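Local structure of protein Pcdhgb2 (5SZR) at residues 114-117 against 118-121; 159-162 against 163-166; 226-229 against 230-234; 282-285 against 286-289. The protein probably mediates calcium-dependent cell adhesion, and may help set up and maintain specific connections between neurons, through its tandem extracellular cadherin domains. One frame throughout, in Å; residues are numbered along the deposited sequence.

In the fold
The chain is a fragment covering extracellular cadherin domains 3 to 6, and the four contacts follow one another along it without nesting or crossing. Contact 1 comes first, where the opening strand of domain 4 leaves one sheet for the other and runs toward the calcium ions beyond. Contact 2, about 20 Å away between centres in the same domain, closes the hairpin between strands 155-159 and 164-169. Contacts 3 and 4 belong to domain 5 and lie about 12 Å apart, centre to centre: the first turns the chain into strand 232-240, the second shapes the loop before strand 290-299. Both meet at one pair of calcium ions, facing domain 6.

Contact 1 (114-117 against 118-121). With CA (calcium ion), chain N; CA (calcium ion), chain M.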
loop_
_atom_site.group_PDB
_atom_site.type_symbol
_atom_site.label_atom_id
_atom_site.label_comp_id
_atom_site.label_asym_id
_atom_site.label_seq_id
_atom_site.Cartn_x
_atom_site.Cartn_y
_atom_site.Cartn_z
ATOM N N SER A 114 -0.355 -3.968 29.639
ATOM C CA SER A 114 0.864 -3.965 28.828
ATOM C C SER A 114 0.592 -4.397 27.390
ATOM O O SER A 114 1.281 -5.251 26.828
ATOM C CB SER A 114 1.946 -4.841 29.462
ATOM O OG SER A 114 2.461 -4.232 30.632
ATOM N N VAL A 115 -0.427 -3.792 26.783
ATOM C CA VAL A 115 -0.665 -4.014 25.363
ATOM C C VAL A 115 0.418 -3.307 24.555
ATOM O O VAL A 115 0.670 -2.109 24.739
ATOM C CB VAL A 115 -2.066 -3.531 24.967
ATOM C CG1 VAL A 115 -2.302 -3.761 23.477
ATOM C CG2 VAL A 115 -3.115 -4.242 25.800
ATOM N N PHE A 116 1.076 -4.056 23.672
ATOM C CA PHE A 116 2.117 -3.544 22.777
ATOM C C PHE A 116 1.467 -2.604 21.764
ATOM O O PHE A 116 0.887 -3.050 20.774
ATOM C CB PHE A 116 2.813 -4.720 22.093
ATOM C CG PHE A 116 4.245 -4.458 21.678
ATOM C CD1 PHE A 116 4.688 -3.187 21.354
ATOM C CD2 PHE A 116 5.150 -5.512 21.596
ATOM C CE1 PHE A 116 6.011 -2.976 20.961
ATOM C CE2 PHE A 116 6.467 -5.304 21.199
ATOM C CZ PHE A 116 6.896 -4.036 20.887
ATOM N N THR A 117 1.552 -1.299 22.010
ATOM C CA THR A 117 0.846 -0.307 21.194
ATOM C C THR A 117 1.745 0.849 20.729
ATOM O O THR A 117 2.200 1.648 21.545
ATOM C CB THR A 117 -0.347 0.307 21.972
ATOM O OG1 THR A 117 -1.345 -0.693 22.210
ATOM C CG2 THR A 117 -0.966 1.464 21.191
ATOM N N PRO A 118 2.004 0.951 19.415
ATOM C CA PRO A 118 1.611 0.009 18.365
ATOM C C PRO A 118 2.538 -1.196 18.312
ATOM O O PRO A 118 3.584 -1.199 18.965
ATOM C CB PRO A 118 1.734 0.843 17.089
ATOM C CG PRO A 118 2.825 1.803 17.400
ATOM C CD PRO A 118 2.648 2.154 18.851
ATOM N N LEU A 119 2.158 -2.200 17.520
ATOM C CA LEU A 119 2.903 -3.446 17.423
ATOM C C LEU A 119 3.685 -3.464 16.119
ATOM O O LEU A 119 3.069 -3.527 15.043
ATOM C CB LEU A 119 1.945 -4.634 17.492
ATOM C CG LEU A 119 2.532 -6.044 17.485
ATOM C CD1 LEU A 119 3.413 -6.253 18.696
ATOM C CD2 LEU A 119 1.423 -7.081 17.450
ATOM N N PRO A 120 5.019 -3.399 16.153
ATOM C CA PRO A 120 5.802 -3.399 14.908
ATOM C C PRO A 120 5.515 -4.617 14.040
ATOM O O PRO A 120 5.433 -5.746 14.526
ATOM C CB PRO A 120 7.251 -3.400 15.403
ATOM C CG PRO A 120 7.185 -2.746 16.739
ATOM C CD PRO A 120 5.858 -3.122 17.333
ATOM N N GLU A 121 5.383 -4.373 12.735
ATOM C CA GLU A 121 5.054 -5.439 11.797
ATOM C C GLU A 121 6.170 -6.465 11.651
ATOM O O GLU A 121 5.924 -7.560 11.138
ATOM C CB GLU A 121 4.727 -4.845 10.426
ATOM C CG GLU A 121 5.918 -4.244 9.707
ATOM C CD GLU A 121 5.550 -3.727 8.334
ATOM O OE1 GLU A 121 6.023 -2.633 7.963
ATOM O OE2 GLU A 121 4.777 -4.410 7.631
HETATM CA CA CA N . 6.119 -1.491 5.568
HETATM CA CA CA M . 5.238 -5.328 5.422
HETATM O O HOH W 1 5.574 -5.905 3.002
HETATM O O HOH W 2 5.583 -7.619 6.022
#
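The ring of Phe116 touches Pro118, Leu119 and Pro120 where the first strand of this cadherin domain, a Greek-key beta sandwich, switches sheets: strand 109-113 pairs with strand 128-135, whereas 119-120 pairs with strand 196-206. Just before the switch, Val115 rests on Ile201 and Ala130, a branched apolar side chain that can touch a strand of each sheet. At Phe116 the backbone still bonds to Ile129. Its CG stands opposite the backbone N (chi1 -153°), which swings the ring along the chain toward the residues that follow. Methyl CD1 of Leu119 approaches ring atom CD2 of Phe116 to 3.5 Å, the two side chains crossing at about a right angle, while CD of Pro120 lies 3.6 Å from CE1 of the same ring. The carbonyl O of Pro118 also sits near it, 3.3 Å from CD1 of Phe116. A large flat side chain suits this spot because it can touch three successive residues at once. Thr117 then leads through a cis peptide bond into Pro118, and the CA atoms of Thr117 and Pro118 are consequently 2.9 Å apart; proline is the residue that most readily accepts this form. The kink redirects the chain, and Leu119 picks up backbone bonds to His204 and Ser206. Beyond Pro120 the extended side chain of Glu121 reaches the boundary with the next domain, where Glu176 and Asp210 help bind the same two calcium ions. Its carboxylate spans the pair: OE1 of Glu121 binds one ion, and OE2 of Glu121 lies 2.4 Å from the other.

Contact 2 (159-162 against 163-166)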
loop_
_atom_site.group_PDB
_atom_site.type_symbol
_atom_site.label_atom_id
_atom_site.label_comp_id
_atom_site.label_asym_id
_atom_site.label_seq_id
_atom_site.Cartn_x
_atom_site.Cartn_y
_atom_site.Cartn_z
ATOM N N SER A 159 -0.143 -19.858 28.749
ATOM C CA SER A 159 -0.473 -19.870 30.169
ATOM C C SER A 159 0.816 -20.035 30.967
ATOM O O SER A 159 1.395 -21.125 31.004
ATOM C CB SER A 159 -1.464 -20.989 30.481
ATOM O OG SER A 159 -1.910 -20.914 31.823
ATOM N N SER A 160 1.263 -18.953 31.604
ATOM C CA SER A 160 2.480 -19.014 32.409
ATOM C C SER A 160 2.213 -19.647 33.771
ATOM O O SER A 160 2.922 -20.572 34.184
ATOM C CB SER A 160 3.080 -17.611 32.558
ATOM O OG SER A 160 2.069 -16.624 32.682
ATOM N N SER A 161 1.193 -19.164 34.479
ATOM C CA SER A 161 0.725 -19.781 35.713
ATOM C C SER A 161 -0.792 -19.638 35.763
ATOM O O SER A 161 -1.404 -19.012 34.891
ATOM C CB SER A 161 1.401 -19.161 36.942
ATOM O OG SER A 161 1.144 -17.772 37.028
ATOM N N LYS A 162 -1.404 -20.227 36.790
ATOM C CA LYS A 162 -2.860 -20.271 36.867
ATOM C C LYS A 162 -3.437 -18.863 36.959
ATOM O O LYS A 162 -3.034 -18.069 37.814
ATOM C CB LYS A 162 -3.308 -21.111 38.066
ATOM C CG LYS A 162 -4.778 -21.524 38.012
ATOM C CD LYS A 162 -5.116 -22.539 39.091
ATOM C CE LYS A 162 -6.368 -23.337 38.741
ATOM N NZ LYS A 162 -7.555 -22.472 38.497
ATOM N N ASN A 163 -4.379 -18.564 36.062
ATOM C CA ASN A 163 -5.077 -17.287 35.913
ATOM C C ASN A 163 -4.219 -16.213 35.254
ATOM O O ASN A 163 -4.634 -15.046 35.212
ATOM C CB ASN A 163 -5.608 -16.750 37.247
ATOM C CG ASN A 163 -6.380 -17.788 38.025
ATOM O OD1 ASN A 163 -7.076 -18.623 37.445
ATOM N ND2 ASN A 163 -6.256 -17.752 39.348
ATOM N N TYR A 164 -3.045 -16.559 34.731
ATOM C CA TYR A 164 -2.170 -15.595 34.068
ATOM C C TYR A 164 -1.836 -16.082 32.664
ATOM O O TYR A 164 -1.408 -17.228 32.482
ATOM C CB TYR A 164 -0.887 -15.367 34.873
ATOM C CG TYR A 164 -1.117 -14.608 36.159
ATOM C CD1 TYR A 164 -1.039 -13.220 36.193
ATOM C CD2 TYR A 164 -1.422 -15.276 37.337
ATOM C CE1 TYR A 164 -1.254 -12.522 37.367
ATOM C CE2 TYR A 164 -1.637 -14.588 38.511
ATOM C CZ TYR A 164 -1.551 -13.213 38.522
ATOM O OH TYR A 164 -1.769 -12.529 39.693
ATOM N N TYR A 165 -2.028 -15.210 31.679
ATOM C CA TYR A 165 -1.780 -15.547 30.287
ATOM C C TYR A 165 -0.923 -14.476 29.630
ATOM O O TYR A 165 -0.942 -13.306 30.026
ATOM C CB TYR A 165 -3.085 -15.697 29.489
ATOM C CG TYR A 165 -4.012 -16.797 29.967
ATOM C CD1 TYR A 165 -3.961 -18.068 29.410
ATOM C CD2 TYR A 165 -4.951 -16.557 30.960
ATOM C CE1 TYR A 165 -4.811 -19.068 29.832
ATOM C CE2 TYR A 165 -5.804 -17.553 31.392
ATOM C CZ TYR A 165 -5.733 -18.808 30.823
ATOM O OH TYR A 165 -6.587 -19.805 31.256
ATOM N N LYS A 166 -0.171 -14.891 28.616
ATOM C CA LYS A 166 0.513 -13.979 27.711
ATOM C C LYS A 166 -0.078 -14.175 26.324
ATOM O O LYS A 166 -0.113 -15.301 25.817
ATOM C CB LYS A 166 2.023 -14.224 27.696
ATOM C CG LYS A 166 2.725 -13.817 28.974
ATOM C CD LYS A 166 4.230 -13.967 28.856
ATOM C CE LYS A 166 4.905 -13.802 30.211
ATOM N NZ LYS A 166 6.389 -13.844 30.100
#
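Tyr164 is tied back to Ser161 across a type II beta turn, its backbone N donating to Ser161 O at 3.0 Å with an N-H...O angle of 155°. Beside this bond, ring atom CD2 of Tyr164 meets Lys162 O at 3.3 Å, the carbonyl lying at the ring edge and near its plane, while OG of Ser161 is 3.6 Å from the same CD2. A second backbone bond, Ser160 N to Tyr164 O at 3.3 Å, is weak. Small serines fit here, their side chains meeting the tyrosines through no more than CB or OG; CB of Ser159 rests 3.9 Å from CE1 of Tyr165. Lys162 and Asn163 occupy the corners of the turn. Asn163 has a positive phi of 76°, a conformation asparagine tolerates better than most residues, and its OD1 lies 3.7 Å from CG of Lys162. With a valine here, the branched CB would probably fit the positive phi poorly, disturbing the turn and leaving the Lys162 chain without the amide beside it. The lysine's ammonium end is anchored outside the turn by a salt bridge to Asp144, and Tyr165 OH makes a weak hydrogen bond to Cys147 N. The turn thus closes the hairpin between strands 155-159 and 164-169: 155-159 lies at the sheet's edge, 164-169 pairs antiparallel with strand 128-135 through Tyr165 and Ile132, and the turn residue Asn163 adds a backbone bond to Thr134.

Contact 3 (226-229 against 230-234); sequences ENNP and PGTSI. With CA (calcium ion), chain P; CA (calcium ion), chain Q; MAN (alpha-D-mannopyranose), chain T.
Thr232 reaches back to Pro229 across a type II beta turn, and the carbonyl O of Pro229 is the focus of the tightly packed side. OG1 of Thr232, set beside its own backbone N (chi1 -59°), donates to Pro229 O; the modelled separation of 2.5 Å is very short and its exact value doubtful. A second, weak bond reaches that oxygen from ND2 of Asn228 at 3.0 Å. The threonine hydroxyl also lies against the proline ring, with OG1 of Thr232 3.2 Å from CD of Pro229. Asparagine suits position 228 because its amide can serve several partners: besides the turn carbonyl, ND2 bonds to Arg281 O, and OD1 accepts from Phe283 N. The other side is looser and faces solvent. Pro230 and Gly231 take the two corners, a classic pairing, since proline fixes the first corner's phi and glycine easily adopts the positive phi (78°) of the second. The consecutive rings of Pro229 and Pro230, with CB of Pro229 3.8 Å from CD of Pro230, add little beyond the chain connection. Further out, Ser233 carries an O-linked mannose, its OG bonded to C1 of the sugar. At the opposite end, Asn227 OD1 accepts from a calcium-bound water 2.7 Å away, and OE2 of Glu226 binds that calcium ion at 2.3 Å. The turn links strand 219-225 in one sheet to strand 232-240 in the other, where Gly231 and Thr232 share Ala279 of strand 276-279 as their backbone partner, a G1 beta bulge.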
loop_
_atom_site.group_PDB
_atom_site.type_symbol
_atom_site.label_atom_id
_atom_site.label_comp_id
_atom_site.label_asym_id
_atom_site.label_seq_id
_atom_site.Cartn_x
_atom_site.Cartn_y
_atom_site.Cartn_z
ATOM N N GLU A 226 14.564 16.644 -32.335
ATOM C CA GLU A 226 15.761 17.462 -32.462
ATOM C C GLU A 226 15.446 18.943 -32.304
ATOM O O GLU A 226 14.315 19.383 -32.535
ATOM C CB GLU A 226 16.384 17.182 -33.828
ATOM C CG GLU A 226 17.626 17.921 -34.201
ATOM C CD GLU A 226 18.149 17.437 -35.531
ATOM O OE1 GLU A 226 17.340 17.267 -36.467
ATOM O OE2 GLU A 226 19.362 17.179 -35.624
ATOM N N ASN A 227 16.463 19.708 -31.899
ATOM C CA ASN A 227 16.414 21.167 -31.804
ATOM C C ASN A 227 15.437 21.647 -30.739
ATOM O O ASN A 227 14.990 22.801 -30.770
ATOM C CB ASN A 227 16.089 21.804 -33.160
ATOM C CG ASN A 227 17.077 21.399 -34.233
ATOM O OD1 ASN A 227 18.271 21.263 -33.970
ATOM N ND2 ASN A 227 16.583 21.193 -35.449
ATOM N N ASN A 228 15.093 20.760 -29.810
ATOM C CA ASN A 228 14.316 21.116 -28.638
ATOM C C ASN A 228 14.976 22.276 -27.893
ATOM O O ASN A 228 16.206 22.392 -27.871
ATOM C CB ASN A 228 14.225 19.918 -27.707
ATOM C CG ASN A 228 15.593 19.447 -27.255
ATOM O OD1 ASN A 228 16.373 18.913 -28.049
ATOM N ND2 ASN A 228 15.906 19.673 -25.986
ATOM N N PRO A 229 14.189 23.139 -27.257
ATOM C CA PRO A 229 14.779 24.132 -26.366
ATOM C C PRO A 229 15.467 23.439 -25.209
ATOM O O PRO A 229 15.053 22.344 -24.786
ATOM C CB PRO A 229 13.567 24.951 -25.892
ATOM C CG PRO A 229 12.438 24.579 -26.803
ATOM C CD PRO A 229 12.718 23.190 -27.257
ATOM N N PRO A 230 16.539 24.022 -24.681
ATOM C CA PRO A 230 17.094 23.504 -23.429
ATOM C C PRO A 230 16.085 23.694 -22.313
ATOM O O PRO A 230 15.291 24.639 -22.319
ATOM C CB PRO A 230 18.346 24.361 -23.205
ATOM C CG PRO A 230 18.583 25.064 -24.483
ATOM C CD PRO A 230 17.261 25.207 -25.151
ATOM N N GLY A 231 16.108 22.770 -21.356
ATOM C CA GLY A 231 15.124 22.782 -20.293
ATOM C C GLY A 231 13.764 22.245 -20.675
ATOM O O GLY A 231 12.771 22.586 -20.025
ATOM N N THR A 232 13.683 21.412 -21.711
ATOM C CA THR A 232 12.420 20.845 -22.166
ATOM C C THR A 232 12.162 19.531 -21.441
ATOM O O THR A 232 12.977 18.605 -21.515
ATOM C CB THR A 232 12.437 20.603 -23.675
ATOM O OG1 THR A 232 12.669 21.838 -24.362
ATOM C CG2 THR A 232 11.112 20.013 -24.128
ATOM N N SER A 233 11.029 19.454 -20.750
ATOM C CA SER A 233 10.625 18.215 -20.097
ATOM C C SER A 233 10.301 17.156 -21.146
ATOM O O SER A 233 9.377 17.328 -21.949
ATOM C CB SER A 233 9.418 18.471 -19.196
ATOM O OG SER A 233 8.745 17.261 -18.873
ATOM N N ILE A 234 11.052 16.057 -21.133
ATOM C CA ILE A 234 10.920 15.028 -22.156
ATOM C C ILE A 234 10.251 13.750 -21.653
ATOM O O ILE A 234 9.786 12.955 -22.485
ATOM C CB ILE A 234 12.285 14.693 -22.793
ATOM C CG1 ILE A 234 13.217 14.029 -21.775
ATOM C CG2 ILE A 234 12.927 15.939 -23.387
ATOM C CD1 ILE A 234 14.619 13.790 -22.308
HETATM CA CA CA P . 20.370 18.899 -36.753
HETATM CA CA CA Q . 18.123 16.689 -39.126
HETATM C C1 MAN T . 7.475 17.552 -18.255
HETATM C C2 MAN T . 7.067 16.102 -17.950
HETATM C C3 MAN T . 6.844 15.343 -19.254
HETATM C C4 MAN T . 5.878 16.100 -20.189
HETATM C C5 MAN T . 6.358 17.539 -20.401
HETATM C C6 MAN T . 5.382 18.399 -21.176
HETATM O O2 MAN T . 5.821 16.048 -17.243
HETATM O O3 MAN T . 6.369 14.018 -19.012
HETATM O O4 MAN T . 5.826 15.454 -21.447
HETATM O O5 MAN T . 6.576 18.189 -19.119
HETATM O O6 MAN T . 5.922 19.722 -21.220
HETATM O O HOH W 3 20.653 20.506 -34.994
HETATM O O HOH W 4 22.024 20.052 -38.384
#

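Contact 4 (282-285 against 286-289). With CA (calcium ion), chain P; CA (calcium ion), chain Q.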
loop_
_atom_site.group_PDB
_atom_site.type_symbol
_atom_site.label_atom_id
_atom_site.label_comp_id
_atom_site.label_asym_id
_atom_site.label_seq_id
_atom_site.Cartn_x
_atom_site.Cartn_y
_atom_site.Cartn_z
ATOM N N ALA A 282 19.910 21.469 -26.497
ATOM C CA ALA A 282 19.266 21.198 -27.775
ATOM C C ALA A 282 19.928 19.991 -28.427
ATOM O O ALA A 282 21.124 20.023 -28.735
ATOM C CB ALA A 282 19.358 22.419 -28.688
ATOM N N PHE A 283 19.162 18.921 -28.620
ATOM C CA PHE A 283 19.706 17.733 -29.260
ATOM C C PHE A 283 19.852 17.952 -30.764
ATOM O O PHE A 283 19.071 18.674 -31.389
ATOM C CB PHE A 283 18.816 16.523 -28.984
ATOM C CG PHE A 283 18.725 16.153 -27.525
ATOM C CD1 PHE A 283 17.557 15.619 -27.007
ATOM C CD2 PHE A 283 19.807 16.326 -26.680
ATOM C CE1 PHE A 283 17.465 15.271 -25.662
ATOM C CE2 PHE A 283 19.722 15.977 -25.334
ATOM C CZ PHE A 283 18.550 15.450 -24.827
ATOM N N ASP A 284 20.873 17.321 -31.343
ATOM C CA ASP A 284 21.165 17.400 -32.773
ATOM C C ASP A 284 21.221 15.976 -33.309
ATOM O O ASP A 284 22.188 15.249 -33.050
ATOM C CB ASP A 284 22.478 18.151 -33.017
ATOM C CG ASP A 284 22.871 18.215 -34.484
ATOM O OD1 ASP A 284 22.027 17.952 -35.368
ATOM O OD2 ASP A 284 24.043 18.554 -34.760
ATOM N N HIS A 285 20.179 15.578 -34.045
ATOM C CA HIS A 285 20.084 14.208 -34.546
ATOM C C HIS A 285 21.287 13.833 -35.401
ATOM O O HIS A 285 21.668 12.658 -35.457
ATOM C CB HIS A 285 18.789 14.038 -35.344
ATOM C CG HIS A 285 18.685 12.731 -36.069
ATOM N ND1 HIS A 285 18.154 11.599 -35.489
ATOM C CD2 HIS A 285 19.034 12.380 -37.329
ATOM C CE1 HIS A 285 18.184 10.606 -36.360
ATOM N NE2 HIS A 285 18.714 11.053 -37.484
ATOM N N GLU A 286 21.905 14.810 -36.061
ATOM C CA GLU A 286 23.043 14.517 -36.920
ATOM C C GLU A 286 24.305 14.187 -36.127
ATOM O O GLU A 286 25.199 13.528 -36.668
ATOM C CB GLU A 286 23.285 15.690 -37.869
ATOM C CG GLU A 286 22.346 15.717 -39.084
ATOM C CD GLU A 286 20.891 16.001 -38.731
ATOM O OE1 GLU A 286 20.629 16.974 -38.000
ATOM O OE2 GLU A 286 20.006 15.255 -39.196
ATOM N N GLN A 287 24.397 14.619 -34.866
ATOM C CA GLN A 287 25.528 14.252 -34.023
ATOM C C GLN A 287 25.265 12.970 -33.238
ATOM O O GLN A 287 26.134 12.095 -33.178
ATOM C CB GLN A 287 25.876 15.399 -33.067
ATOM C CG GLN A 287 26.551 16.586 -33.743
ATOM C CD GLN A 287 27.844 16.205 -34.444
ATOM O OE1 GLN A 287 28.681 15.495 -33.885
ATOM N NE2 GLN A 287 28.009 16.668 -35.678
ATOM N N LEU A 288 24.083 12.835 -32.643
ATOM C CA LEU A 288 23.769 11.671 -31.825
ATOM C C LEU A 288 22.306 11.299 -31.998
ATOM O O LEU A 288 21.419 12.131 -31.785
ATOM C CB LEU A 288 24.073 11.944 -30.347
ATOM C CG LEU A 288 23.877 10.795 -29.356
ATOM C CD1 LEU A 288 24.758 9.603 -29.720
ATOM C CD2 LEU A 288 24.183 11.284 -27.954
ATOM N N ARG A 289 22.061 10.046 -32.375
ATOM C CA ARG A 289 20.707 9.573 -32.617
ATOM C C ARG A 289 20.037 9.015 -31.370
ATOM O O ARG A 289 18.803 9.014 -31.299
ATOM C CB ARG A 289 20.714 8.504 -33.717
ATOM C CG ARG A 289 21.126 9.038 -35.088
ATOM C CD ARG A 289 21.881 7.991 -35.893
ATOM N NE ARG A 289 20.999 7.102 -36.642
ATOM C CZ ARG A 289 20.916 7.078 -37.969
ATOM N NH1 ARG A 289 21.665 7.893 -38.697
ATOM N NH2 ARG A 289 20.090 6.234 -38.570
HETATM CA CA CA P . 20.370 18.899 -36.753
HETATM CA CA CA Q . 18.123 16.689 -39.126
HETATM O O HOH W 4 22.024 20.052 -38.384
HETATM O O HOH W 3 20.653 20.506 -34.994
#
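Asp284, with CG turned opposite its backbone N (chi1 177°), and Glu286, whose chain bends at chi2 (68°), bring their carboxylates together on one calcium ion. OD1 of Asp284 binds it at 2.4 Å and OE1 of Glu286 at 2.3 Å. The longer glutamate also reaches the second calcium ion, with its OE2 at 2.4 Å, so it bridges the pair. Hydrogen bonds brace this loop: the backbone N of Glu286 donates to side-chain OD1 of Asp284 from well above the carboxylate plane, while the backbone O of Asp284 takes two bonds, from Gln287 N at 2.9 Å and from Leu288 N at 3.1 Å. The His285 ring is met over a face and at an edge. CG of Arg289 makes a CH-pi contact over it, 4.0 Å from the centroid, and OE2 of Glu286 lies in plane at the ring edge, 3.6 Å from CD2 of His285. ND1 of His285 is bonded to Val315 O, which helps to hold the ring's rotation. An alanine here is likely to leave Val315 O without this partner and open a gap beneath the Arg289 chain. Asp-His-Glu matches the Asp-X-Glu motif by which cadherin domains bind the calcium ions at their junction with the next domain, here with Glu226 and Asp320.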